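Local structure of putative bacteriocin (Brevibacillus laterosporus, 4OZK) at residues Q3-I8 with C33-Q38; S9-T14 with V29-M34. The protein probably kills other bacteria as a leaderless class IId bacteriocin, a small, heat-stable antimicrobial peptide with a disulfide-stapled, defensin-like fold. One frame throughout, in Å; residues are numbered along the deposited sequence.

Contact 1: Q3-I8 with C33-Q38; sequences QCPDAI and CMNGTQ
The C4–C33 disulfide ties the N-terminal loop of this defensin-like module to the turn that joins strands 24-33 and 38-48. Its C4 SG and C33 SG sit 2.0 Å apart with a chi3 of -77°. C33 also opens a type I beta turn that runs to G36, so the staple fastens the loop to the start of a tight reversal. One residue on, M34 N gives a straight hydrogen bond to A7 O (2.9 Å, 164°), close to the line of that carbonyl. This bond flanks the antiparallel pairing of I8 with C33, where strand 8-19 begins. The bent M34 side chain lies over the loop: its CG packs on A7 CB at 3.9 Å, and the M34 and D6 side chains cross at about a right angle, with M34 CE 3.6 Å from D6 CB. On P5, the ring carbon CG meets N35 ND2 at 3.7 Å. The other amide atom of that side chain, N35 OD1, closes an Asx turn by accepting from T37 N at 3.0 Å; T37 OG1 also donates to N35 OD1, in the carbonyl plane and on a lone pair. A water accepts from D6 N at 3.2 Å and more weakly from N35 N.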
# COMPACT_ATOMS: atom_id res chain seq x y z
N GLN A 3 5.50 -10.15 2.13
CA GLN A 3 5.32 -11.38 2.87
C GLN A 3 5.51 -11.11 4.35
O GLN A 3 6.34 -10.28 4.74
CB GLN A 3 6.32 -12.44 2.40
CG GLN A 3 5.65 -13.71 1.92
CD GLN A 3 6.64 -14.75 1.48
OE1 GLN A 3 7.51 -14.49 0.65
NE2 GLN A 3 6.51 -15.96 2.03
N CYS A 4 4.73 -11.80 5.17
CA CYS A 4 4.86 -11.69 6.62
C CYS A 4 5.65 -12.89 7.11
O CYS A 4 5.68 -13.93 6.44
CB CYS A 4 3.48 -11.61 7.26
SG CYS A 4 2.63 -10.04 6.91
N PRO A 5 6.33 -12.75 8.27
CA PRO A 5 7.12 -13.86 8.80
C PRO A 5 6.29 -15.13 9.04
O PRO A 5 6.79 -16.24 8.82
CB PRO A 5 7.64 -13.31 10.13
CG PRO A 5 7.72 -11.84 9.91
CD PRO A 5 6.54 -11.51 9.05
N ASP A 6 5.04 -14.96 9.48
CA ASP A 6 4.12 -16.09 9.62
C ASP A 6 2.90 -15.94 8.72
O ASP A 6 2.67 -16.76 7.83
CB ASP A 6 3.65 -16.23 11.07
CG ASP A 6 4.72 -16.75 11.98
OD1 ASP A 6 5.61 -17.47 11.47
OD2 ASP A 6 4.67 -16.43 13.18
N ALA A 7 2.12 -14.89 8.95
CA ALA A 7 0.89 -14.69 8.21
C ALA A 7 0.43 -13.23 8.21
O ALA A 7 0.77 -12.45 9.11
CB ALA A 7 -0.21 -15.57 8.78
N ILE A 8 -0.34 -12.90 7.18
CA ILE A 8 -1.06 -11.63 7.10
C ILE A 8 -2.36 -11.73 7.93
O ILE A 8 -3.12 -12.70 7.79
CB ILE A 8 -1.39 -11.28 5.63
CG1 ILE A 8 -0.11 -10.95 4.85
CG2 ILE A 8 -2.38 -10.12 5.53
CD1 ILE A 8 -0.30 -10.81 3.35
N CYS A 33 0.78 -7.67 9.53
CA CYS A 33 1.26 -9.01 9.86
C CYS A 33 0.77 -9.46 11.23
O CYS A 33 0.47 -8.62 12.10
CB CYS A 33 2.79 -9.07 9.82
SG CYS A 33 3.51 -8.74 8.20
N MET A 34 0.66 -10.78 11.43
CA MET A 34 0.25 -11.34 12.72
C MET A 34 1.12 -10.82 13.85
O MET A 34 0.63 -10.61 14.96
CB MET A 34 0.38 -12.87 12.72
CG MET A 34 -0.78 -13.62 12.12
SD MET A 34 -0.97 -15.19 12.99
CE MET A 34 0.74 -15.66 13.18
N ASN A 35 2.40 -10.61 13.55
CA ASN A 35 3.37 -10.18 14.55
C ASN A 35 3.28 -8.68 14.90
O ASN A 35 3.98 -8.21 15.80
CB ASN A 35 4.79 -10.57 14.12
CG ASN A 35 5.35 -9.68 13.01
OD1 ASN A 35 4.62 -8.94 12.35
ND2 ASN A 35 6.67 -9.75 12.81
N GLY A 36 2.44 -7.95 14.18
CA GLY A 36 2.19 -6.56 14.51
C GLY A 36 2.80 -5.60 13.50
O GLY A 36 2.46 -4.41 13.50
N THR A 37 3.68 -6.11 12.65
CA THR A 37 4.34 -5.27 11.65
C THR A 37 3.43 -5.01 10.45
O THR A 37 2.40 -5.67 10.28
CB THR A 37 5.66 -5.88 11.16
OG1 THR A 37 5.41 -7.13 10.51
CG2 THR A 37 6.60 -6.10 12.33
N GLN A 38 3.80 -4.03 9.64
CA GLN A 38 3.14 -3.79 8.37
C GLN A 38 4.14 -4.00 7.26
O GLN A 38 5.33 -3.77 7.45
CB GLN A 38 2.60 -2.37 8.30
CG GLN A 38 1.47 -2.09 9.28
CD GLN A 38 0.77 -0.79 8.96
OE1 GLN A 38 1.08 -0.15 7.96
NE2 GLN A 38 -0.18 -0.40 9.81
O HOH W 1 3.83 -12.47 11.04

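Contact 2: S9-T14 with V29-M34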
# COMPACT_ATOMS: atom_id res chain seq x y z
N SER A 9 -2.61 -10.75 8.81
CA SER A 9 -3.82 -10.72 9.63
C SER A 9 -4.78 -9.62 9.21
O SER A 9 -5.95 -9.60 9.63
CB SER A 9 -3.47 -10.54 11.11
OG SER A 9 -2.73 -9.35 11.31
N GLY A 10 -4.31 -8.69 8.38
CA GLY A 10 -5.11 -7.53 8.03
C GLY A 10 -4.63 -6.81 6.80
O GLY A 10 -3.59 -7.15 6.23
N TRP A 11 -5.39 -5.79 6.39
CA TRP A 11 -5.15 -5.10 5.13
C TRP A 11 -5.51 -3.62 5.28
O TRP A 11 -6.58 -3.28 5.81
CB TRP A 11 -6.00 -5.75 4.04
CG TRP A 11 -5.47 -5.63 2.65
CD1 TRP A 11 -5.87 -4.75 1.69
CD2 TRP A 11 -4.44 -6.44 2.06
NE1 TRP A 11 -5.15 -4.96 0.53
CE2 TRP A 11 -4.27 -5.99 0.73
CE3 TRP A 11 -3.65 -7.50 2.52
CZ2 TRP A 11 -3.33 -6.57 -0.14
CZ3 TRP A 11 -2.73 -8.07 1.65
CH2 TRP A 11 -2.57 -7.60 0.34
N THR A 12 -4.60 -2.74 4.86
CA THR A 12 -4.79 -1.28 4.95
C THR A 12 -4.08 -0.58 3.79
O THR A 12 -3.38 -1.20 3.00
CB THR A 12 -4.21 -0.68 6.25
OG1 THR A 12 -2.79 -0.90 6.31
CG2 THR A 12 -4.85 -1.29 7.47
N HIS A 13 -4.26 0.74 3.72
CA HIS A 13 -3.61 1.54 2.70
C HIS A 13 -3.52 2.99 3.13
O HIS A 13 -4.37 3.48 3.88
CB HIS A 13 -4.38 1.45 1.38
CG HIS A 13 -5.83 1.77 1.51
ND1 HIS A 13 -6.31 3.07 1.55
CD2 HIS A 13 -6.92 0.97 1.61
CE1 HIS A 13 -7.63 3.05 1.67
NE2 HIS A 13 -8.02 1.79 1.71
N THR A 14 -2.49 3.68 2.64
CA THR A 14 -2.40 5.12 2.78
C THR A 14 -3.46 5.78 1.89
O THR A 14 -4.11 5.12 1.06
CB THR A 14 -0.99 5.63 2.38
OG1 THR A 14 -0.81 5.49 0.96
CG2 THR A 14 0.09 4.81 3.10
N VAL A 29 -0.42 0.17 -0.58
CA VAL A 29 -1.18 -0.88 0.09
C VAL A 29 -0.29 -1.66 1.05
O VAL A 29 0.77 -2.19 0.67
CB VAL A 29 -1.84 -1.84 -0.90
CG1 VAL A 29 -2.61 -2.90 -0.14
CG2 VAL A 29 -2.77 -1.08 -1.83
N TYR A 30 -0.72 -1.72 2.31
CA TYR A 30 0.07 -2.36 3.35
C TYR A 30 -0.68 -3.56 3.91
O TYR A 30 -1.87 -3.46 4.25
CB TYR A 30 0.34 -1.36 4.48
CG TYR A 30 1.50 -0.42 4.22
CD1 TYR A 30 2.78 -0.74 4.66
CD2 TYR A 30 1.30 0.79 3.56
CE1 TYR A 30 3.85 0.12 4.44
CE2 TYR A 30 2.37 1.66 3.33
CZ TYR A 30 3.63 1.31 3.77
OH TYR A 30 4.70 2.15 3.55
N ALA A 31 -0.02 -4.71 4.02
CA ALA A 31 -0.63 -5.80 4.77
C ALA A 31 -0.22 -5.65 6.23
O ALA A 31 0.89 -5.18 6.53
CB ALA A 31 -0.20 -7.16 4.22
N ILE A 32 -1.12 -6.00 7.14
CA ILE A 32 -0.78 -6.06 8.56
C ILE A 32 -0.38 -7.50 8.89
O ILE A 32 -1.09 -8.44 8.53
CB ILE A 32 -1.96 -5.58 9.44
CG1 ILE A 32 -2.40 -4.16 9.03
CG2 ILE A 32 -1.59 -5.65 10.94
CD1 ILE A 32 -3.69 -3.66 9.73
N CYS A 33 0.78 -7.67 9.53
CA CYS A 33 1.26 -9.01 9.86
C CYS A 33 0.77 -9.46 11.23
O CYS A 33 0.47 -8.62 12.10
CB CYS A 33 2.79 -9.07 9.82
SG CYS A 33 3.51 -8.74 8.20
N MET A 34 0.66 -10.78 11.43
CA MET A 34 0.25 -11.34 12.72
C MET A 34 1.12 -10.82 13.85
O MET A 34 0.63 -10.61 14.96
CB MET A 34 0.38 -12.87 12.72
CG MET A 34 -0.78 -13.62 12.12
SD MET A 34 -0.97 -15.19 12.99
CE MET A 34 0.74 -15.66 13.18
O HOH W 2 -1.52 -7.81 13.83
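In W11, chi1 of -153° sets CG anti to the backbone N and beside the carbonyl carbon; from there the indole reaches V29 and A31 of strand 29-33. V29 meets it with CG1, likewise anti to its own N (chi1 180°). The two side chains cross obliquely: V29 CG1 comes to 3.3 Å from W11 NE1, while W11 CZ3 rests 3.7 Å from A31 CB. One indole thus spans two residues of the neighbouring strand, V29 CG1 by NE1, CE2 and CZ2, A31 CB by CE3 and CZ3, both approaching obliquely. H13 shares this face, but its imidazole leads away from V29 and gives its ND1 proton to T14 O, which lies near the ring plane.

The other face carries T12, Y30 and I32. The T12 and I32 side chains cross at about a right angle, with T12 CG2 3.5 Å from I32 CD1, tight for two carbons, and T12 OG1 makes a weak bond to Y30 O. Farther along, T14 CG2 touches Y30 CE2, while T14 OG1 is hydrogen-bonded to H28 N. The Y30 ring also meets that of Y40 on strand 38-48, with the planes about 25° apart.

Between the faces, T12 and Y30 exchange two backbone bonds, T12 N to Y30 O (2.9 Å) and Y30 N to T12 O (2.8 Å). I32 N likewise donates to G10 O. At the far end I32 O accepts two N-H groups, S9 N at 2.8 Å and G10 N at 3.2 Å, and a water bridges S9 OG and C33 O. Two residues opposite one is a classic beta bulge, set here in the antiparallel hairpin of strands 8-19 and 24-33, part of the three-stranded sheet of this defensin-like fold.

How the contacts relate
Contact 1 and contact 2 lie with their centres about 9 Å apart, on the same side of the chain's centre, and share C33 and M34. Along the chain, 3-8 leads directly into 9-14, and 29-34 overlaps 33-38, so the second contact continues the first inward from the loop end. Contact 2 pairs edge strand 8-19 with the central strand 24-33; contact 1 sits at the end of that pair, where the turn leads to the third strand, 38-48. I8 CD1 on A31 CB and Q38 CB on A31 O, at 3.8 and 3.7 Å, pack the two together. Staple and first strand pairing both fall on C33, so loop closure and sheet start coincide here.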